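Minor capsid protein (Cafeteriavirus-dependent mavirus, PDB 6G42) is the single jelly-roll penton protein of the mavirus capsid and probably closes the fivefold vertices of the shell as a pentamer. Local coordinates at residues C[78-83]-C[153-158]; C[127-132]-C[147-152]. All coordinates share one frame; numbering follows the deposited sequence.

Contact 1 (C[78-83]-C[153-158]); sequences FNRSTD and GHFIMF
Phe-78 and Phe-155 face each other as an antiparallel hydrogen-bonded pair where strand 74-79 runs alongside strand 154-158, its neighbour in a five-stranded antiparallel sheet ordered 84-90, 74-79, 154-158, 179-181, 171-173. Three backbone hydrogen bonds join them, one of them weak. Phe-155 N gives its hydrogen to Phe-78 O at 2.9 Å, lying in the plane of that carbonyl, while the return bond from Phe-78 N to Phe-155 O is the weak one at 3.3 Å. Beyond the non-hydrogen-bonded pair Asn-79 and His-154, Arg-80 N reaches Gly-153 O over 3.1 Å, nearly in line with the C=O bond. One backbone bond thus follows the last bridge, reaching the final residue of helix 148-153. His-154 CA adds a CH···O contact to Phe-78 O.

Apolar contacts occupy the sheet face that bears the two phenylalanines. CG of Phe-78 stands anti to the backbone N (chi1 -173°), and its CD2 meets the rim of the Phe-155 ring, 4.2 Å from CD2 of that residue. Met-157 lies on the same face, with SD 4.0 Å from CB of Phe-78. Leu-180, from strand 179-181, touches both phenylalanine side chains.

Arg-80 brings its charge to the far end of the Phe-155 ring. Its chain is extended from CG to NE, and NH2 comes within 3.5 Å of Phe-155 CZ, the guanidinium plane turned 85° from the ring. NH1 is hydrogen-bonded to Asn-152 O, just ahead of Gly-153. On the other face, His-154 packs against Asn-79.

Chemically, main-chain bonds fix the register, while the arginine's guanidinium lies by CZ of an aromatic ring at the surface and takes up a carbonyl from the C-terminal end of the helix, where its positive charge would probably be welcome.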
loop_
_atom_site.group_PDB
_atom_site.type_symbol
_atom_site.label_atom_id
_atom_site.label_comp_id
_atom_site.label_asym_id
_atom_site.label_seq_id
_atom_site.Cartn_x
_atom_site.Cartn_y
_atom_site.Cartn_z
ATOM N N PHE C 78 -43.188 5.021 -7.883
ATOM C CA PHE C 78 -44.096 5.199 -6.753
ATOM C C PHE C 78 -44.536 6.657 -6.708
ATOM O O PHE C 78 -43.702 7.555 -6.570
ATOM C CB PHE C 78 -43.372 4.825 -5.458
ATOM C CG PHE C 78 -44.250 4.810 -4.237
ATOM C CD1 PHE C 78 -45.040 3.705 -3.947
ATOM C CD2 PHE C 78 -44.264 5.890 -3.357
ATOM C CE1 PHE C 78 -45.841 3.684 -2.813
ATOM C CE2 PHE C 78 -45.063 5.874 -2.221
ATOM C CZ PHE C 78 -45.852 4.769 -1.948
ATOM N N ASN C 79 -45.840 6.883 -6.840
ATOM C CA ASN C 79 -46.415 8.227 -6.787
ATOM C C ASN C 79 -46.624 8.626 -5.327
ATOM O O ASN C 79 -47.096 7.818 -4.526
ATOM C CB ASN C 79 -47.749 8.262 -7.544
ATOM C CG ASN C 79 -48.227 9.678 -7.861
ATOM O OD1 ASN C 79 -47.520 10.665 -7.645
ATOM N ND2 ASN C 79 -49.442 9.776 -8.390
ATOM N N ARG C 80 -46.268 9.863 -4.989
ATOM C CA ARG C 80 -46.440 10.377 -3.624
ATOM C C ARG C 80 -47.882 10.771 -3.333
ATOM O O ARG C 80 -48.426 10.391 -2.293
ATOM C CB ARG C 80 -45.535 11.582 -3.367
ATOM C CG ARG C 80 -44.109 11.225 -2.985
ATOM C CD ARG C 80 -43.259 12.477 -3.004
ATOM N NE ARG C 80 -42.056 12.411 -2.182
ATOM C CZ ARG C 80 -41.199 13.422 -2.027
ATOM N NH1 ARG C 80 -41.400 14.587 -2.640
ATOM N NH2 ARG C 80 -40.130 13.275 -1.255
ATOM N N SER C 81 -48.486 11.534 -4.247
ATOM C CA SER C 81 -49.849 12.062 -4.075
ATOM C C SER C 81 -50.881 10.961 -3.806
ATOM O O SER C 81 -51.553 10.987 -2.774
ATOM C CB SER C 81 -50.262 12.914 -5.283
ATOM O OG SER C 81 -49.895 12.301 -6.505
ATOM N N THR C 82 -50.985 9.994 -4.720
ATOM C CA THR C 82 -51.864 8.825 -4.520
ATOM C C THR C 82 -51.297 7.840 -3.477
ATOM O O THR C 82 -52.056 7.098 -2.846
ATOM C CB THR C 82 -52.160 8.067 -5.838
ATOM O OG1 THR C 82 -50.949 7.539 -6.388
ATOM C CG2 THR C 82 -52.825 8.983 -6.862
ATOM N N ASP C 83 -49.969 7.845 -3.320
ATOM C CA ASP C 83 -49.238 7.018 -2.338
ATOM C C ASP C 83 -49.328 5.518 -2.688
ATOM O O ASP C 83 -49.499 4.663 -1.812
ATOM C CB ASP C 83 -49.718 7.315 -0.901
ATOM C CG ASP C 83 -48.640 7.064 0.148
ATOM O OD1 ASP C 83 -47.525 7.612 0.010
ATOM O OD2 ASP C 83 -48.914 6.333 1.122
ATOM N N GLY C 153 -42.894 14.859 -7.230
ATOM C CA GLY C 153 -43.980 13.956 -7.613
ATOM C C GLY C 153 -43.770 12.496 -7.249
ATOM O O GLY C 153 -44.584 11.905 -6.539
ATOM N N HIS C 154 -42.673 11.922 -7.737
ATOM C CA HIS C 154 -42.469 10.467 -7.732
ATOM C C HIS C 154 -41.136 10.018 -7.128
ATOM O O HIS C 154 -40.247 10.829 -6.858
ATOM C CB HIS C 154 -42.563 9.930 -9.165
ATOM C CG HIS C 154 -43.786 10.381 -9.905
ATOM N ND1 HIS C 154 -43.841 11.568 -10.605
ATOM C CD2 HIS C 154 -44.999 9.801 -10.053
ATOM C CE1 HIS C 154 -45.035 11.698 -11.156
ATOM N NE2 HIS C 154 -45.757 10.638 -10.836
ATOM N N PHE C 155 -41.034 8.707 -6.920
ATOM C CA PHE C 155 -39.791 8.033 -6.540
ATOM C C PHE C 155 -39.434 6.963 -7.568
ATOM O O PHE C 155 -40.280 6.539 -8.357
ATOM C CB PHE C 155 -39.955 7.331 -5.191
ATOM C CG PHE C 155 -39.797 8.226 -3.999
ATOM C CD1 PHE C 155 -38.635 8.974 -3.816
ATOM C CD2 PHE C 155 -40.787 8.279 -3.018
ATOM C CE1 PHE C 155 -38.480 9.783 -2.700
ATOM C CE2 PHE C 155 -40.636 9.082 -1.898
ATOM C CZ PHE C 155 -39.482 9.835 -1.739
ATOM N N ILE C 156 -38.175 6.529 -7.537
ATOM C CA ILE C 156 -37.719 5.334 -8.254
ATOM C C ILE C 156 -37.634 4.194 -7.239
ATOM O O ILE C 156 -37.120 4.382 -6.134
ATOM C CB ILE C 156 -36.339 5.545 -8.913
ATOM C CG1 ILE C 156 -36.408 6.664 -9.961
ATOM C CG2 ILE C 156 -35.842 4.256 -9.570
ATOM C CD1 ILE C 156 -35.057 7.215 -10.374
ATOM N N MET C 157 -38.127 3.018 -7.631
ATOM C CA MET C 157 -38.133 1.814 -6.786
ATOM C C MET C 157 -37.111 0.807 -7.291
ATOM O O MET C 157 -37.005 0.593 -8.493
ATOM C CB MET C 157 -39.500 1.132 -6.824
ATOM C CG MET C 157 -40.650 1.923 -6.226
ATOM S SD MET C 157 -42.244 1.261 -6.749
ATOM C CE MET C 157 -42.205 -0.397 -6.073
ATOM N N PHE C 158 -36.371 0.200 -6.363
ATOM C CA PHE C 158 -35.436 -0.896 -6.643
ATOM C C PHE C 158 -35.916 -2.107 -5.847
ATOM O O PHE C 158 -36.178 -1.996 -4.646
ATOM C CB PHE C 158 -34.025 -0.540 -6.136
ATOM C CG PHE C 158 -33.187 0.304 -7.078
ATOM C CD1 PHE C 158 -33.749 1.201 -7.990
ATOM C CD2 PHE C 158 -31.799 0.232 -7.002
ATOM C CE1 PHE C 158 -32.948 1.972 -8.821
ATOM C CE2 PHE C 158 -30.997 1.003 -7.832
ATOM C CZ PHE C 158 -31.573 1.875 -8.742
#

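Contact 2 (C[127-132]-C[147-152]); sequences EEDIPV and TENFRN
Asp-129 sets its carboxylate against the first turn of helix 148-153, one oxygen to each of two partners. Its side chain crosses that of Thr-147 at about a right angle, and OD1 accepts a weak hydrogen bond from Thr-147 OG1 at 3.2 Å. OD2 takes the amide of Asn-149 instead: ND2 is 2.8 Å away, but the bond is bent to 129° at the hydrogen and therefore weak, with carboxylate and amide planes 84° apart. Thr-147 is the N-cap. With chi1 at 61°, OG1 sits between the backbone N and the carbonyl carbon, from where it also accepts a weak capping bond from Phe-150 N.

Next to this polar group Phe-150, its CG anti to the backbone N, brings its ring against the loop at Asp-129 and Pro-131. CD2 approaches Asp-129 O to 3.1 Å. Pro-131 crosses the phenylalanine at about a right angle, laying CB over one face of the ring and bringing CD to 3.7 Å from CE2. Ile-125 and Ile-156 also touch Phe-150, while Leu-117 of helix 106-120 reaches Pro-131.

Thr-147 OG1 thus links the loop carboxylate to the helix cap, and the negative charge of Asp-129 beside the helix N-terminus would probably be favourable; the adjoining proline–phenylalanine packing joins the same loop to the helix through apolar contact.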
loop_
_atom_site.group_PDB
_atom_site.type_symbol
_atom_site.label_atom_id
_atom_site.label_comp_id
_atom_site.label_asym_id
_atom_site.label_seq_id
_atom_site.Cartn_x
_atom_site.Cartn_y
_atom_site.Cartn_z
ATOM N N GLU C 127 -42.234 13.546 -20.914
ATOM C CA GLU C 127 -40.904 13.234 -21.460
ATOM C C GLU C 127 -39.731 13.987 -20.816
ATOM O O GLU C 127 -38.651 13.420 -20.655
ATOM C CB GLU C 127 -40.899 13.441 -22.977
ATOM C CG GLU C 127 -41.801 12.455 -23.711
ATOM C CD GLU C 127 -41.832 12.652 -25.215
ATOM O OE1 GLU C 127 -40.888 13.251 -25.773
ATOM O OE2 GLU C 127 -42.809 12.195 -25.847
ATOM N N GLU C 128 -39.951 15.245 -20.436
ATOM C CA GLU C 128 -38.901 16.072 -19.815
ATOM C C GLU C 128 -38.475 15.625 -18.406
ATOM O O GLU C 128 -37.356 15.918 -17.977
ATOM C CB GLU C 128 -39.343 17.537 -19.760
ATOM C CG GLU C 128 -39.401 18.210 -21.122
ATOM C CD GLU C 128 -39.880 19.652 -21.065
ATOM O OE1 GLU C 128 -40.290 20.123 -19.984
ATOM O OE2 GLU C 128 -39.848 20.321 -22.116
ATOM N N ASP C 129 -39.369 14.936 -17.697
ATOM C CA ASP C 129 -39.131 14.500 -16.311
ATOM C C ASP C 129 -38.776 13.013 -16.165
ATOM O O ASP C 129 -38.703 12.505 -15.042
ATOM C CB ASP C 129 -40.360 14.834 -15.453
ATOM C CG ASP C 129 -40.659 16.329 -15.402
ATOM O OD1 ASP C 129 -39.840 17.139 -15.891
ATOM O OD2 ASP C 129 -41.723 16.697 -14.863
ATOM N N ILE C 130 -38.543 12.324 -17.284
ATOM C CA ILE C 130 -38.136 10.912 -17.264
ATOM C C ILE C 130 -36.709 10.824 -16.698
ATOM O O ILE C 130 -35.813 11.509 -17.197
ATOM C CB ILE C 130 -38.223 10.257 -18.672
ATOM C CG1 ILE C 130 -39.689 10.234 -19.144
ATOM C CG2 ILE C 130 -37.628 8.846 -18.658
ATOM C CD1 ILE C 130 -39.938 9.614 -20.507
ATOM N N PRO C 131 -36.498 9.997 -15.648
ATOM C CA PRO C 131 -35.164 9.881 -15.043
ATOM C C PRO C 131 -34.169 9.077 -15.895
ATOM O O PRO C 131 -34.570 8.151 -16.608
ATOM C CB PRO C 131 -35.442 9.180 -13.707
ATOM C CG PRO C 131 -36.693 8.413 -13.927
ATOM C CD PRO C 131 -37.499 9.188 -14.926
ATOM N N VAL C 132 -32.889 9.444 -15.807
ATOM C CA VAL C 132 -31.807 8.778 -16.554
ATOM C C VAL C 132 -30.860 8.030 -15.604
ATOM O O VAL C 132 -30.130 8.652 -14.825
ATOM C CB VAL C 132 -30.985 9.781 -17.399
ATOM C CG1 VAL C 132 -29.900 9.064 -18.201
ATOM C CG2 VAL C 132 -31.894 10.564 -18.336
ATOM N N THR C 147 -35.067 15.702 -12.654
ATOM C CA THR C 147 -35.559 17.082 -12.523
ATOM C C THR C 147 -36.223 17.271 -11.161
ATOM O O THR C 147 -36.590 16.295 -10.496
ATOM C CB THR C 147 -36.586 17.448 -13.611
ATOM O OG1 THR C 147 -37.728 16.584 -13.514
ATOM C CG2 THR C 147 -35.970 17.334 -15.007
ATOM N N GLU C 148 -36.377 18.531 -10.762
ATOM C CA GLU C 148 -36.971 18.880 -9.462
ATOM C C GLU C 148 -38.454 18.504 -9.370
ATOM O O GLU C 148 -38.927 18.087 -8.309
ATOM C CB GLU C 148 -36.780 20.373 -9.160
ATOM C CG GLU C 148 -37.374 20.822 -7.823
ATOM C CD GLU C 148 -36.731 22.075 -7.242
ATOM O OE1 GLU C 148 -36.080 22.844 -7.983
ATOM O OE2 GLU C 148 -36.886 22.296 -6.025
ATOM N N ASN C 149 -39.175 18.656 -10.479
ATOM C CA ASN C 149 -40.596 18.304 -10.555
ATOM C C ASN C 149 -40.850 16.793 -10.370
ATOM O O ASN C 149 -41.860 16.405 -9.770
ATOM C CB ASN C 149 -41.181 18.797 -11.888
ATOM C CG ASN C 149 -42.691 18.634 -11.975
ATOM O OD1 ASN C 149 -43.399 18.707 -10.969
ATOM N ND2 ASN C 149 -43.193 18.424 -13.187
ATOM N N PHE C 150 -39.941 15.960 -10.882
ATOM C CA PHE C 150 -40.009 14.502 -10.697
ATOM C C PHE C 150 -39.839 14.110 -9.229
ATOM O O PHE C 150 -40.588 13.277 -8.718
ATOM C CB PHE C 150 -38.953 13.781 -11.550
ATOM C CG PHE C 150 -38.986 12.275 -11.413
ATOM C CD1 PHE C 150 -38.253 11.632 -10.419
ATOM C CD2 PHE C 150 -39.758 11.500 -12.268
ATOM C CE1 PHE C 150 -38.293 10.250 -10.281
ATOM C CE2 PHE C 150 -39.797 10.116 -12.137
ATOM C CZ PHE C 150 -39.065 9.491 -11.142
ATOM N N ARG C 151 -38.843 14.699 -8.571
ATOM C CA ARG C 151 -38.536 14.406 -7.162
ATOM C C ARG C 151 -39.664 14.779 -6.197
ATOM O O ARG C 151 -39.867 14.096 -5.190
ATOM C CB ARG C 151 -37.246 15.114 -6.742
ATOM C CG ARG C 151 -35.977 14.447 -7.250
ATOM C CD ARG C 151 -34.759 15.322 -6.991
ATOM N NE ARG C 151 -34.470 16.232 -8.103
ATOM C CZ ARG C 151 -33.753 17.356 -8.020
ATOM N NH1 ARG C 151 -33.237 17.768 -6.864
ATOM N NH2 ARG C 151 -33.555 18.093 -9.109
ATOM N N ASN C 152 -40.372 15.868 -6.499
ATOM C CA ASN C 152 -41.569 16.262 -5.744
ATOM C C ASN C 152 -42.728 15.289 -5.979
ATOM O O ASN C 152 -43.446 14.939 -5.042
ATOM C CB ASN C 152 -42.005 17.689 -6.109
ATOM C CG ASN C 152 -41.027 18.749 -5.616
ATOM O OD1 ASN C 152 -40.603 18.727 -4.459
ATOM N ND2 ASN C 152 -40.672 19.689 -6.488
#

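How the contacts relate
Contact 2 is nested along the chain within the loop closed by contact 1, and their centres are 12 Å apart. The connection is direct: helix 148-153, which meets the 127-132 loop in contact 2, runs straight into strand 154-158, the third strand across the five-stranded antiparallel sheet in contact 1. Besides the Arg-80 bond to the helix end, Ile-156 bridges the two, its CG1 packing on Phe-150 and its CD1 on Pro-131 from the sheet side. Their centres lie about 35 and 34 Å from that of the chain, so together they tie sheet, short helix and loop into one outlying region of the penton protein.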